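Local coordinates for protein acyl-coenzyme A oxidase 3 (Yarrowia lipolytica, PDB 5YS9) that oxidises fatty acyl-CoA substrates of different chain lengths to (2E)-enoyl-CoA with FAD and molecular oxygen, producing hydrogen peroxide in peroxisomal beta-oxidation, at residues L122-H125 against T126-M130; Q274-M278 against K279-V283; E568-N571 against A572-A576; D613-T616 against E617-H621. All coordinates share one frame; numbering follows the deposited sequence.

All four contacts are local, each between adjacent parts of one continuous piece of chain, so they follow in series and none nests in or crosses another. Contact 1 lies within helix 116-136 of the N-terminal region, beside the FAD. Contact 2 closes the turn between strand 262-272 and the short strand 282-283; its Leu277 packs on Ile133 and Ser136 of the helix that carries contact 1, with nearest atoms of the two contacts about 6 Å apart. Contact 3 is near the C-terminal end of helix 547-573, and contact 4 lies in helix 609-628, their centres about 25 Å apart. Helix 579-596 packs against both, tying them into the C-terminal helical region.

Contact 1 (L122-H125 against T126-M130); sequences LGVH and TGLFM
His125 and Met130, five residues apart, lie side by side on helix 116-136 and point the same way. His125 CB lies 3.0 Å from Thr126 N and CG a little farther, a closeness forced by chain neighbourhood, not a bond. With CG anti to the backbone N (chi1 174°), CD2 passes alongside the backbone of Thr126. Farther round, His125 ND1 comes within 4.2 Å of Phe129 CD2, the rings nearly parallel but so far slid apart that they barely overlap. CE1 and NE2 lie nearest the thioether, which meets the ring obliquely: Met130 SD is 4.1 Å from His125 CE1, Met130 CG 3.8 Å from His125 NE2. The helix widens here into a pi-type turn: Gly123 O accepts an alpha-type i to i-4 bond from Gly127 N (2.7 Å), whereas Leu128 N to Gly123 O, Phe129 N to Val124 O and Met130 N to His125 O step five residues. Val124 comes close to the bound FAD. His125 ND1 bonds to Gly158 N, and His125 NE2 weakly to Ala150 O. A leucine here would probably leave Gly158 N without its acceptor and Met130 SD without its aromatic neighbour. With ND1 accepting from an amide, the buried imidazole is likely to be neutral, its proton on NE2.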
ATOM      1  N   LEU A 122      18.074  16.119  -7.587  1.00 39.28           N
ATOM      2  CA  LEU A 122      18.268  17.351  -8.337  1.00 39.36           C
ATOM      3  C   LEU A 122      17.216  18.392  -7.979  1.00 34.68           C
ATOM      4  O   LEU A 122      17.535  19.562  -7.704  1.00 30.74           O
ATOM      5  CB  LEU A 122      18.188  17.076  -9.830  1.00 41.31           C
ATOM      6  CG  LEU A 122      18.727  18.204 -10.683  1.00 42.02           C
ATOM      7  CD1 LEU A 122      20.090  18.638 -10.158  1.00 41.76           C
ATOM      8  CD2 LEU A 122      18.779  17.748 -12.137  1.00 42.66           C
ATOM      9  N   GLY A 123      15.974  17.952  -8.001  1.00 31.59           N
ATOM     10  CA  GLY A 123      14.827  18.819  -7.694  1.00 34.82           C
ATOM     11  C   GLY A 123      14.945  19.765  -6.495  1.00 32.48           C
ATOM     12  O   GLY A 123      14.472  20.913  -6.555  1.00 35.07           O
ATOM     13  N   VAL A 124      15.572  19.316  -5.423  1.00 29.91           N
ATOM     14  CA  VAL A 124      15.672  20.162  -4.251  1.00 31.32           C
ATOM     15  C   VAL A 124      16.449  21.434  -4.517  1.00 31.93           C
ATOM     16  O   VAL A 124      16.105  22.469  -3.994  1.00 34.10           O
ATOM     17  CB  VAL A 124      16.248  19.441  -3.015  1.00 29.60           C
ATOM     18  CG1 VAL A 124      15.385  18.273  -2.622  1.00 29.19           C
ATOM     19  CG2 VAL A 124      17.680  19.020  -3.232  1.00 29.91           C
ATOM     20  N   HIS A 125      17.547  21.355  -5.250  1.00 31.49           N
ATOM     21  CA  HIS A 125      18.170  22.553  -5.763  1.00 32.19           C
ATOM     22  C   HIS A 125      17.411  23.199  -6.912  1.00 35.80           C
ATOM     23  O   HIS A 125      17.127  24.378  -6.922  1.00 44.01           O
ATOM     24  CB  HIS A 125      19.593  22.249  -6.224  1.00 32.68           C
ATOM     25  CG  HIS A 125      20.255  23.401  -6.901  1.00 32.68           C
ATOM     26  ND1 HIS A 125      21.012  24.325  -6.226  1.00 32.12           N
ATOM     27  CD2 HIS A 125      20.211  23.814  -8.183  1.00 35.04           C
ATOM     28  CE1 HIS A 125      21.433  25.242  -7.071  1.00 35.80           C
ATOM     29  NE2 HIS A 125      20.958  24.956  -8.264  1.00 34.85           N
ATOM     30  N   THR A 126      17.069  22.381  -7.876  1.00 38.87           N
ATOM     31  CA  THR A 126      16.571  22.861  -9.136  1.00 38.94           C
ATOM     32  C   THR A 126      15.220  23.566  -9.005  1.00 40.87           C
ATOM     33  O   THR A 126      14.982  24.577  -9.639  1.00 35.98           O
ATOM     34  CB  THR A 126      16.685  21.751 -10.205  1.00 40.31           C
ATOM     35  OG1 THR A 126      17.606  22.167 -11.210  1.00 39.72           O
ATOM     36  CG2 THR A 126      15.376  21.382 -10.829  1.00 45.92           C
ATOM     37  N   GLY A 127      14.340  23.022  -8.178  1.00 42.36           N
ATOM     38  CA  GLY A 127      13.070  23.666  -7.958  1.00 38.87           C
ATOM     39  C   GLY A 127      12.886  24.380  -6.642  1.00 42.68           C
ATOM     40  O   GLY A 127      12.490  25.532  -6.621  1.00 40.65           O
ATOM     41  N   LEU A 128      13.132  23.693  -5.537  1.00 42.32           N
ATOM     42  CA  LEU A 128      12.885  24.304  -4.244  1.00 41.34           C
ATOM     43  C   LEU A 128      13.809  25.443  -3.854  1.00 40.14           C
ATOM     44  O   LEU A 128      13.352  26.514  -3.543  1.00 42.59           O
ATOM     45  CB  LEU A 128      12.913  23.245  -3.153  1.00 38.62           C
ATOM     46  CG  LEU A 128      12.023  22.031  -3.286  1.00 34.69           C
ATOM     47  CD1 LEU A 128      12.397  21.020  -2.228  1.00 32.28           C
ATOM     48  CD2 LEU A 128      10.589  22.462  -3.117  1.00 34.81           C
ATOM     49  N   PHE A 129      15.109  25.243  -3.968  1.00 42.11           N
ATOM     50  CA  PHE A 129      16.071  26.323  -3.645  1.00 40.84           C
ATOM     51  C   PHE A 129      16.070  27.436  -4.671  1.00 35.83           C
ATOM     52  O   PHE A 129      15.982  28.581  -4.303  1.00 36.70           O
ATOM     53  CB  PHE A 129      17.512  25.837  -3.510  1.00 38.32           C
ATOM     54  CG  PHE A 129      18.504  26.960  -3.209  1.00 37.19           C
ATOM     55  CD1 PHE A 129      18.695  27.404  -1.910  1.00 35.27           C
ATOM     56  CD2 PHE A 129      19.234  27.572  -4.239  1.00 37.45           C
ATOM     57  CE1 PHE A 129      19.606  28.419  -1.618  1.00 35.27           C
ATOM     58  CE2 PHE A 129      20.136  28.612  -3.963  1.00 37.51           C
ATOM     59  CZ  PHE A 129      20.328  29.028  -2.640  1.00 35.56           C
ATOM     60  N   MET A 130      16.227  27.077  -5.940  1.00 36.51           N
ATOM     61  CA  MET A 130      16.130  28.035  -7.047  1.00 39.60           C
ATOM     62  C   MET A 130      14.757  28.732  -7.088  1.00 40.57           C
ATOM     63  O   MET A 130      14.680  29.913  -7.374  1.00 39.36           O
ATOM     64  CB  MET A 130      16.407  27.376  -8.393  1.00 39.53           C
ATOM     65  CG  MET A 130      17.862  27.044  -8.665  1.00 41.32           C
ATOM     66  SD  MET A 130      19.015  28.374  -8.275  1.00 47.50           S
ATOM     67  CE  MET A 130      18.679  29.480  -9.639  1.00 42.73           C
TER

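Contact 2 (Q274-M278 against K279-V283); sequences QNMLM and KYAKV
Met278 spans the turn to Val283, its chain extended beyond CG so that sulfur and methyl are carried to the strand backbone. Met278 SD takes a weak but straight bond from Val283 N (3.5 Å, 167° at the hydrogen), while Met278 CE lies 3.5 Å from Val283 O. Nearer its root the same residue leans on a carbonyl: Met278 CA makes a CH...O contact with Ala281 O at 3.1 Å, and CG lies close to that oxygen too. Met276 meets Val283 at its CG2 methyl, crossing it at about a right angle, with Met276 SD 3.8 Å from Val283 CG2 and Met276 CE 4.0 Å from Ala281 CB. The loop thus brings the chain from strand 262-272 of the middle domain into strand 282-283, which pairs antiparallel with 289-290; Gln141 bonds to Met276 O and Met278 N. Partly exposed Lys282 closes the turn, bending at chi4 (-60°) to bring NZ 3.0 Å from Met278 O. A glutamate in its place would probably leave that carbonyl without its donor and bring a negative charge near the oxygen. Met276 and Val283 also meet Leu217 of strand 210-219.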
ATOM      1  N   GLN A 274      21.454  40.874   4.300  1.00 38.66           N
ATOM      2  CA  GLN A 274      21.165  40.772   2.877  1.00 40.61           C
ATOM      3  C   GLN A 274      20.852  39.321   2.427  1.00 41.77           C
ATOM      4  O   GLN A 274      20.443  39.092   1.267  1.00 37.24           O
ATOM      5  CB  GLN A 274      22.341  41.343   2.067  1.00 41.00           C
ATOM      6  CG  GLN A 274      22.556  42.846   2.186  1.00 41.18           C
ATOM      7  CD  GLN A 274      23.370  43.316   3.389  1.00 44.50           C
ATOM      8  OE1 GLN A 274      23.749  42.544   4.287  1.00 47.72           O
ATOM      9  NE2 GLN A 274      23.633  44.614   3.420  1.00 49.34           N
ATOM     10  N   ASN A 275      21.059  38.354   3.330  1.00 39.75           N
ATOM     11  CA  ASN A 275      20.854  36.962   2.989  1.00 40.76           C
ATOM     12  C   ASN A 275      19.416  36.597   3.114  1.00 38.54           C
ATOM     13  O   ASN A 275      19.008  35.605   2.540  1.00 37.13           O
ATOM     14  CB  ASN A 275      21.698  36.029   3.854  1.00 41.56           C
ATOM     15  CG  ASN A 275      23.101  35.824   3.321  1.00 40.45           C
ATOM     16  OD1 ASN A 275      23.727  34.814   3.607  1.00 44.00           O
ATOM     17  ND2 ASN A 275      23.601  36.761   2.550  1.00 42.74           N
ATOM     18  N   MET A 276      18.664  37.368   3.891  1.00 39.28           N
ATOM     19  CA  MET A 276      17.214  37.258   3.919  1.00 40.21           C
ATOM     20  C   MET A 276      16.695  37.639   2.574  1.00 41.10           C
ATOM     21  O   MET A 276      17.071  38.679   2.051  1.00 43.65           O
ATOM     22  CB  MET A 276      16.609  38.211   4.924  1.00 40.74           C
ATOM     23  CG  MET A 276      15.080  38.215   4.916  1.00 41.85           C
ATOM     24  SD  MET A 276      14.427  39.352   6.166  1.00 41.73           S
ATOM     25  CE  MET A 276      12.690  39.366   5.685  1.00 38.83           C
ATOM     26  N   LEU A 277      15.799  36.829   2.032  1.00 43.78           N
ATOM     27  CA  LEU A 277      15.217  37.127   0.714  1.00 48.58           C
ATOM     28  C   LEU A 277      14.088  38.156   0.868  1.00 46.95           C
ATOM     29  O   LEU A 277      13.208  37.976   1.681  1.00 48.16           O
ATOM     30  CB  LEU A 277      14.745  35.837   0.045  1.00 47.51           C
ATOM     31  CG  LEU A 277      15.856  34.825  -0.277  1.00 50.76           C
ATOM     32  CD1 LEU A 277      15.204  33.547  -0.753  1.00 53.49           C
ATOM     33  CD2 LEU A 277      16.853  35.333  -1.305  1.00 49.51           C
ATOM     34  N   MET A 278      14.128  39.249   0.111  1.00 51.35           N
ATOM     35  CA  MET A 278      13.302  40.426   0.468  1.00 53.93           C
ATOM     36  C   MET A 278      12.355  40.995  -0.582  1.00 52.15           C
ATOM     37  O   MET A 278      11.921  42.128  -0.443  1.00 58.98           O
ATOM     38  CB  MET A 278      14.180  41.560   1.036  1.00 50.26           C
ATOM     39  CG  MET A 278      14.705  41.329   2.454  1.00 51.85           C
ATOM     40  SD  MET A 278      15.618  42.795   3.002  1.00 48.06           S
ATOM     41  CE  MET A 278      16.759  42.200   4.255  1.00 48.60           C
ATOM     42  N   LYS A 279      11.980  40.205  -1.581  1.00 53.61           N
ATOM     43  CA  LYS A 279      10.948  40.618  -2.554  1.00 55.71           C
ATOM     44  C   LYS A 279       9.634  41.062  -1.882  1.00 56.53           C
ATOM     45  O   LYS A 279       9.065  42.080  -2.253  1.00 61.79           O
ATOM     46  CB  LYS A 279      10.674  39.485  -3.568  1.00 54.45           C
ATOM     47  CG  LYS A 279       9.620  39.794  -4.632  1.00 55.84           C
ATOM     48  CD  LYS A 279       9.788  38.973  -5.907  1.00 57.64           C
ATOM     49  CE  LYS A 279       8.508  38.995  -6.735  1.00 65.68           C
ATOM     50  NZ  LYS A 279       8.748  39.058  -8.209  1.00 74.50           N
ATOM     51  N   TYR A 280       9.175  40.287  -0.899  1.00 56.75           N
ATOM     52  CA  TYR A 280       7.907  40.522  -0.226  1.00 55.06           C
ATOM     53  C   TYR A 280       8.064  41.201   1.116  1.00 56.68           C
ATOM     54  O   TYR A 280       7.401  42.200   1.368  1.00 65.35           O
ATOM     55  CB  TYR A 280       7.124  39.227  -0.086  1.00 51.25           C
ATOM     56  CG  TYR A 280       6.756  38.667  -1.425  1.00 59.37           C
ATOM     57  CD1 TYR A 280       5.962  39.404  -2.304  1.00 63.04           C
ATOM     58  CD2 TYR A 280       7.224  37.407  -1.854  1.00 69.01           C
ATOM     59  CE1 TYR A 280       5.629  38.918  -3.553  1.00 66.77           C
ATOM     60  CE2 TYR A 280       6.875  36.896  -3.107  1.00 66.80           C
ATOM     61  CZ  TYR A 280       6.076  37.664  -3.946  1.00 65.79           C
ATOM     62  OH  TYR A 280       5.718  37.232  -5.187  1.00 63.51           O
ATOM     63  N   ALA A 281       8.920  40.671   1.976  1.00 51.00           N
ATOM     64  CA  ALA A 281       9.175  41.273   3.271  1.00 44.01           C
ATOM     65  C   ALA A 281      10.575  41.854   3.274  1.00 45.63           C
ATOM     66  O   ALA A 281      11.520  41.161   2.875  1.00 42.73           O
ATOM     67  CB  ALA A 281       9.025  40.229   4.360  1.00 47.31           C
ATOM     68  N   LYS A 282      10.715  43.105   3.749  1.00 46.10           N
ATOM     69  CA  LYS A 282      12.005  43.821   3.753  1.00 45.77           C
ATOM     70  C   LYS A 282      12.341  44.318   5.157  1.00 43.58           C
ATOM     71  O   LYS A 282      11.446  44.679   5.900  1.00 41.45           O
ATOM     72  CB  LYS A 282      12.000  45.017   2.784  1.00 49.99           C
ATOM     73  CG  LYS A 282      11.190  44.808   1.508  1.00 51.86           C
ATOM     74  CD  LYS A 282      11.093  46.091   0.712  1.00 60.83           C
ATOM     75  CE  LYS A 282      10.462  45.855  -0.658  1.00 66.12           C
ATOM     76  NZ  LYS A 282      11.264  44.894  -1.474  1.00 64.43           N
ATOM     77  N   VAL A 283      13.641  44.340   5.466  1.00 39.30           N
ATOM     78  CA  VAL A 283      14.205  44.763   6.733  1.00 41.32           C
ATOM     79  C   VAL A 283      15.357  45.717   6.367  1.00 45.57           C
ATOM     80  O   VAL A 283      16.239  45.357   5.598  1.00 37.88           O
ATOM     81  CB  VAL A 283      14.752  43.576   7.587  1.00 42.01           C
ATOM     82  CG1 VAL A 283      15.385  44.057   8.888  1.00 42.24           C
ATOM     83  CG2 VAL A 283      13.648  42.590   7.912  1.00 44.76           C
TER

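Contact 3 (E568-N571 against A572-A576); sequences ERIN and ASAKA
Arg569 O is gripped twice by Ser573, whose hydroxyl and backbone amide reach it from opposite faces of the carbonyl plane. Ser573 OG donates to Arg569 O at 2.7 Å and Ser573 N to the same oxygen at 2.9 Å, each tilted well away from the plane. The hydroxyl is put there by chi1 of 68°, which sets OG between the backbone N and the carbonyl carbon and folds it back along the helix. Such a bond from a serine to the carbonyl four residues earlier is a familiar way for a helical serine to satisfy its hydroxyl within the helix. The Arg569 chain curls over the same spot, bent at chi2 and chi3, so that its guanidinium comes obliquely to the serine: Arg569 NH2 lies 3.4 Å from Ser573 CB, and although OG is also near, the angle is poor for a bond. Arg569 NH1 meets the methyl of Ala572 at 3.8 Å.

The setting is the C-terminal part of helix 547-573, in the helical C-terminal region of the oxidase, where the four-residue bonding pattern carries on past the serine. Ala572 N bonds to Glu568 O at 2.9 Å, and Ala574 N to Ile570 O at 3.1 Å. On the buried side Ile570 CG2 rests 4.1 Å from Ala574 CB. Both these residues pack on Leu582 of helix 579-596 and on Phe44 of helix 38-46. Lys575, just beyond, forms a salt bridge to Glu43, while the Arg569 side chain touches Met367, Gln371 and Ile374 of helix 349-385.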
ATOM      1  N   GLU A 568     -15.559  16.986 -20.368  1.00 44.22           N
ATOM      2  CA  GLU A 568     -15.246  18.307 -20.954  1.00 45.81           C
ATOM      3  C   GLU A 568     -14.101  18.245 -21.931  1.00 43.55           C
ATOM      4  O   GLU A 568     -14.128  18.915 -22.957  1.00 49.29           O
ATOM      5  CB  GLU A 568     -14.947  19.387 -19.874  1.00 53.46           C
ATOM      6  CG  GLU A 568     -16.039  20.456 -19.684  1.00 66.38           C
ATOM      7  CD  GLU A 568     -16.458  20.716 -18.221  1.00 72.34           C
ATOM      8  OE1 GLU A 568     -17.625  20.373 -17.886  1.00 67.92           O
ATOM      9  OE2 GLU A 568     -15.652  21.268 -17.410  1.00 71.17           O
ATOM     10  N   ARG A 569     -13.079  17.462 -21.612  1.00 44.28           N
ATOM     11  CA  ARG A 569     -11.872  17.381 -22.455  1.00 45.90           C
ATOM     12  C   ARG A 569     -12.141  16.529 -23.693  1.00 41.88           C
ATOM     13  O   ARG A 569     -11.570  16.788 -24.743  1.00 42.30           O
ATOM     14  CB  ARG A 569     -10.648  16.818 -21.679  1.00 49.16           C
ATOM     15  CG  ARG A 569     -10.082  17.680 -20.534  1.00 48.79           C
ATOM     16  CD  ARG A 569      -9.446  19.017 -20.935  1.00 51.07           C
ATOM     17  NE  ARG A 569      -8.626  18.942 -22.146  1.00 51.86           N
ATOM     18  CZ  ARG A 569      -8.702  19.762 -23.201  1.00 50.43           C
ATOM     19  NH1 ARG A 569      -9.538  20.799 -23.243  1.00 50.42           N
ATOM     20  NH2 ARG A 569      -7.900  19.546 -24.234  1.00 50.85           N
ATOM     21  N   ILE A 570     -13.004  15.522 -23.560  1.00 44.10           N
ATOM     22  CA  ILE A 570     -13.447  14.695 -24.703  1.00 45.36           C
ATOM     23  C   ILE A 570     -14.230  15.558 -25.695  1.00 45.60           C
ATOM     24  O   ILE A 570     -13.911  15.577 -26.880  1.00 47.62           O
ATOM     25  CB  ILE A 570     -14.302  13.476 -24.253  1.00 42.07           C
ATOM     26  CG1 ILE A 570     -13.437  12.472 -23.464  1.00 46.43           C
ATOM     27  CG2 ILE A 570     -14.916  12.780 -25.462  1.00 43.31           C
ATOM     28  CD1 ILE A 570     -14.196  11.443 -22.627  1.00 45.94           C
ATOM     29  N   ASN A 571     -15.254  16.246 -25.187  1.00 47.20           N
ATOM     30  CA  ASN A 571     -16.060  17.150 -25.982  1.00 47.87           C
ATOM     31  C   ASN A 571     -15.151  18.187 -26.629  1.00 47.25           C
ATOM     32  O   ASN A 571     -15.236  18.399 -27.811  1.00 52.13           O
ATOM     33  CB  ASN A 571     -17.127  17.840 -25.132  1.00 51.20           C
ATOM     34  CG  ASN A 571     -18.061  18.725 -25.969  1.00 63.95           C
ATOM     35  OD1 ASN A 571     -18.136  19.961 -25.781  1.00 60.85           O
ATOM     36  ND2 ASN A 571     -18.780  18.099 -26.912  1.00 65.61           N
ATOM     37  N   ALA A 572     -14.233  18.778 -25.875  1.00 46.13           N
ATOM     38  CA  ALA A 572     -13.403  19.864 -26.408  1.00 46.14           C
ATOM     39  C   ALA A 572     -12.327  19.450 -27.402  1.00 46.70           C
ATOM     40  O   ALA A 572     -12.067  20.201 -28.318  1.00 55.38           O
ATOM     41  CB  ALA A 572     -12.746  20.640 -25.272  1.00 43.39           C
ATOM     42  N   SER A 573     -11.672  18.303 -27.220  1.00 46.86           N
ATOM     43  CA  SER A 573     -10.419  18.007 -27.958  1.00 48.18           C
ATOM     44  C   SER A 573     -10.269  16.639 -28.637  1.00 44.29           C
ATOM     45  O   SER A 573      -9.289  16.413 -29.323  1.00 42.80           O
ATOM     46  CB  SER A 573      -9.229  18.191 -27.017  1.00 49.88           C
ATOM     47  OG  SER A 573      -9.251  17.182 -26.027  1.00 54.57           O
ATOM     48  N   ALA A 574     -11.222  15.741 -28.463  1.00 42.69           N
ATOM     49  CA  ALA A 574     -11.119  14.396 -29.021  1.00 42.79           C
ATOM     50  C   ALA A 574     -11.562  14.295 -30.500  1.00 48.09           C
ATOM     51  O   ALA A 574     -12.734  14.569 -30.859  1.00 47.97           O
ATOM     52  CB  ALA A 574     -11.940  13.442 -28.163  1.00 43.41           C
ATOM     53  N   LYS A 575     -10.636  13.854 -31.350  1.00 54.03           N
ATOM     54  CA  LYS A 575     -10.956  13.522 -32.743  1.00 49.90           C
ATOM     55  C   LYS A 575     -12.037  12.442 -32.824  1.00 49.77           C
ATOM     56  O   LYS A 575     -12.187  11.623 -31.913  1.00 56.54           O
ATOM     57  CB  LYS A 575      -9.710  13.056 -33.485  1.00 49.51           C
ATOM     58  CG  LYS A 575      -8.761  14.163 -33.820  1.00 50.62           C
ATOM     59  CD  LYS A 575      -7.535  13.579 -34.460  1.00 56.21           C
ATOM     60  CE  LYS A 575      -6.633  14.709 -34.909  1.00 61.76           C
ATOM     61  NZ  LYS A 575      -5.417  14.206 -35.614  1.00 60.80           N
ATOM     62  N   ALA A 576     -12.755  12.435 -33.940  1.00 47.00           N
ATOM     63  CA  ALA A 576     -13.953  11.629 -34.085  1.00 46.55           C
ATOM     64  C   ALA A 576     -13.662  10.143 -33.962  1.00 45.47           C
ATOM     65  O   ALA A 576     -14.512   9.436 -33.416  1.00 47.51           O
ATOM     66  CB  ALA A 576     -14.666  11.925 -35.422  1.00 43.06           C
TER

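Contact 4 (D613-T616 against E617-H621); sequences DQVT and ELVNH
The Asn620 amide and the Thr616 carbonyl meet one turn apart: Thr616 O sits over one face of the amide, 3.5 Å from Asn620 CG, with OD1 and ND2 at similar distances on either side. The Asn620 side chain has CG anti to the carbonyl carbon (chi1 -67°), which swings the group back along the helix above that oxygen. Toward the amide's nitrogen, Thr616 CG2 lies 4.3 Å from Asn620 ND2. Thr616 O also takes the backbone N-H of Asn620 at 3.1 Å, almost straight at 179°. On the exposed flank the flat ends of Gln614 and Glu617 are only loosely apposed, Gln614 NE2 standing 4.2 Å from Glu617 OE2. The valine pair makes an apolar contact, Val619 CG2 lying 4.4 Å from Val615 CG1. Backbone oxygens are touched as well, Val615 O by Val619 CG2 and Gln614 O by Leu618 CG. Regular alpha-helical bonds run throughout, among them Val619 N to Val615 O. The polar ends have partners on neighbouring helices, Thr616 OG1 with Glu595 of 579-596 and Asn620 OD1 with Arg353 of 349-385. Asp613 forms a salt bridge to Arg603 of the second subunit, so helix 609-628 sits between its own helical bundle and the dimer partner.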
ATOM      1  N   ASP A 613     -28.864  -1.696  -9.174  1.00 50.79           N
ATOM      2  CA  ASP A 613     -28.787  -2.917 -10.003  1.00 50.51           C
ATOM      3  C   ASP A 613     -28.430  -2.552 -11.425  1.00 46.21           C
ATOM      4  O   ASP A 613     -27.542  -3.166 -11.999  1.00 47.73           O
ATOM      5  CB  ASP A 613     -30.100  -3.714 -10.039  1.00 51.51           C
ATOM      6  CG  ASP A 613     -30.470  -4.308  -8.699  1.00 56.90           C
ATOM      7  OD1 ASP A 613     -30.013  -3.786  -7.660  1.00 54.73           O
ATOM      8  OD2 ASP A 613     -31.234  -5.299  -8.682  1.00 65.00           O
ATOM      9  N   GLN A 614     -29.100  -1.539 -11.973  1.00 44.11           N
ATOM     10  CA  GLN A 614     -28.870  -1.117 -13.366  1.00 47.98           C
ATOM     11  C   GLN A 614     -27.448  -0.575 -13.572  1.00 45.70           C
ATOM     12  O   GLN A 614     -26.805  -0.887 -14.570  1.00 45.73           O
ATOM     13  CB  GLN A 614     -29.909  -0.072 -13.833  1.00 49.08           C
ATOM     14  CG  GLN A 614     -29.940   0.154 -15.348  1.00 56.19           C
ATOM     15  CD  GLN A 614     -30.336  -1.112 -16.114  1.00 64.49           C
ATOM     16  OE1 GLN A 614     -31.353  -1.749 -15.794  1.00 79.75           O
ATOM     17  NE2 GLN A 614     -29.525  -1.507 -17.095  1.00 59.02           N
ATOM     18  N   VAL A 615     -26.985   0.230 -12.615  1.00 45.79           N
ATOM     19  CA  VAL A 615     -25.624   0.751 -12.581  1.00 44.46           C
ATOM     20  C   VAL A 615     -24.634  -0.404 -12.607  1.00 44.70           C
ATOM     21  O   VAL A 615     -23.706  -0.373 -13.427  1.00 41.44           O
ATOM     22  CB  VAL A 615     -25.384   1.652 -11.349  1.00 47.87           C
ATOM     23  CG1 VAL A 615     -23.902   1.903 -11.111  1.00 48.22           C
ATOM     24  CG2 VAL A 615     -26.112   2.984 -11.534  1.00 50.63           C
ATOM     25  N   THR A 616     -24.851  -1.427 -11.757  1.00 40.64           N
ATOM     26  CA  THR A 616     -24.005  -2.637 -11.785  1.00 40.67           C
ATOM     27  C   THR A 616     -23.951  -3.231 -13.207  1.00 44.18           C
ATOM     28  O   THR A 616     -22.867  -3.465 -13.755  1.00 51.47           O
ATOM     29  CB  THR A 616     -24.364  -3.655 -10.670  1.00 36.42           C
ATOM     30  OG1 THR A 616     -24.006  -3.087  -9.419  1.00 31.22           O
ATOM     31  CG2 THR A 616     -23.590  -4.939 -10.797  1.00 35.71           C
ATOM     32  N   GLU A 617     -25.102  -3.361 -13.847  1.00 49.76           N
ATOM     33  CA  GLU A 617     -25.148  -3.953 -15.171  1.00 52.98           C
ATOM     34  C   GLU A 617     -24.378  -3.095 -16.177  1.00 49.09           C
ATOM     35  O   GLU A 617     -23.699  -3.614 -17.055  1.00 44.93           O
ATOM     36  CB  GLU A 617     -26.591  -4.166 -15.595  1.00 59.47           C
ATOM     37  CG  GLU A 617     -26.729  -4.996 -16.863  1.00 74.01           C
ATOM     38  CD  GLU A 617     -28.086  -5.670 -16.975  1.00 82.05           C
ATOM     39  OE1 GLU A 617     -28.492  -6.323 -15.985  1.00 84.94           O
ATOM     40  OE2 GLU A 617     -28.735  -5.545 -18.042  1.00 82.56           O
ATOM     41  N   LEU A 618     -24.453  -1.778 -16.024  1.00 49.43           N
ATOM     42  CA  LEU A 618     -23.780  -0.876 -16.962  1.00 45.28           C
ATOM     43  C   LEU A 618     -22.260  -0.928 -16.834  1.00 40.75           C
ATOM     44  O   LEU A 618     -21.586  -1.025 -17.837  1.00 34.43           O
ATOM     45  CB  LEU A 618     -24.322   0.537 -16.810  1.00 46.45           C
ATOM     46  CG  LEU A 618     -25.742   0.681 -17.408  1.00 44.63           C
ATOM     47  CD1 LEU A 618     -26.286   2.082 -17.184  1.00 40.63           C
ATOM     48  CD2 LEU A 618     -25.756   0.316 -18.890  1.00 44.45           C
ATOM     49  N   VAL A 619     -21.761  -0.959 -15.595  1.00 38.94           N
ATOM     50  CA  VAL A 619     -20.342  -1.131 -15.299  1.00 38.72           C
ATOM     51  C   VAL A 619     -19.812  -2.455 -15.929  1.00 39.17           C
ATOM     52  O   VAL A 619     -18.784  -2.444 -16.581  1.00 36.62           O
ATOM     53  CB  VAL A 619     -20.074  -1.114 -13.764  1.00 37.94           C
ATOM     54  CG1 VAL A 619     -18.636  -1.497 -13.453  1.00 39.64           C
ATOM     55  CG2 VAL A 619     -20.360   0.244 -13.166  1.00 36.40           C
ATOM     56  N   ASN A 620     -20.520  -3.571 -15.730  1.00 40.76           N
ATOM     57  CA  ASN A 620     -20.218  -4.846 -16.430  1.00 38.89           C
ATOM     58  C   ASN A 620     -20.179  -4.705 -17.923  1.00 39.69           C
ATOM     59  O   ASN A 620     -19.212  -5.171 -18.571  1.00 40.71           O
ATOM     60  CB  ASN A 620     -21.210  -5.946 -16.106  1.00 37.06           C
ATOM     61  CG  ASN A 620     -21.138  -6.405 -14.662  1.00 36.19           C
ATOM     62  OD1 ASN A 620     -20.212  -6.062 -13.936  1.00 36.98           O
ATOM     63  ND2 ASN A 620     -22.145  -7.146 -14.227  1.00 32.57           N
ATOM     64  N   HIS A 621     -21.189  -4.031 -18.465  1.00 39.59           N
ATOM     65  CA  HIS A 621     -21.248  -3.776 -19.914  1.00 39.38           C
ATOM     66  C   HIS A 621     -20.056  -2.980 -20.436  1.00 39.95           C
ATOM     67  O   HIS A 621     -19.427  -3.381 -21.422  1.00 47.15           O
ATOM     68  CB  HIS A 621     -22.573  -3.117 -20.308  1.00 40.88           C
ATOM     69  CG  HIS A 621     -22.617  -2.624 -21.715  1.00 40.36           C
ATOM     70  ND1 HIS A 621     -22.528  -1.280 -22.036  1.00 46.27           N
ATOM     71  CD2 HIS A 621     -22.757  -3.282 -22.883  1.00 42.29           C
ATOM     72  CE1 HIS A 621     -22.577  -1.137 -23.347  1.00 42.51           C
ATOM     73  NE2 HIS A 621     -22.710  -2.341 -23.883  1.00 44.46           N
TER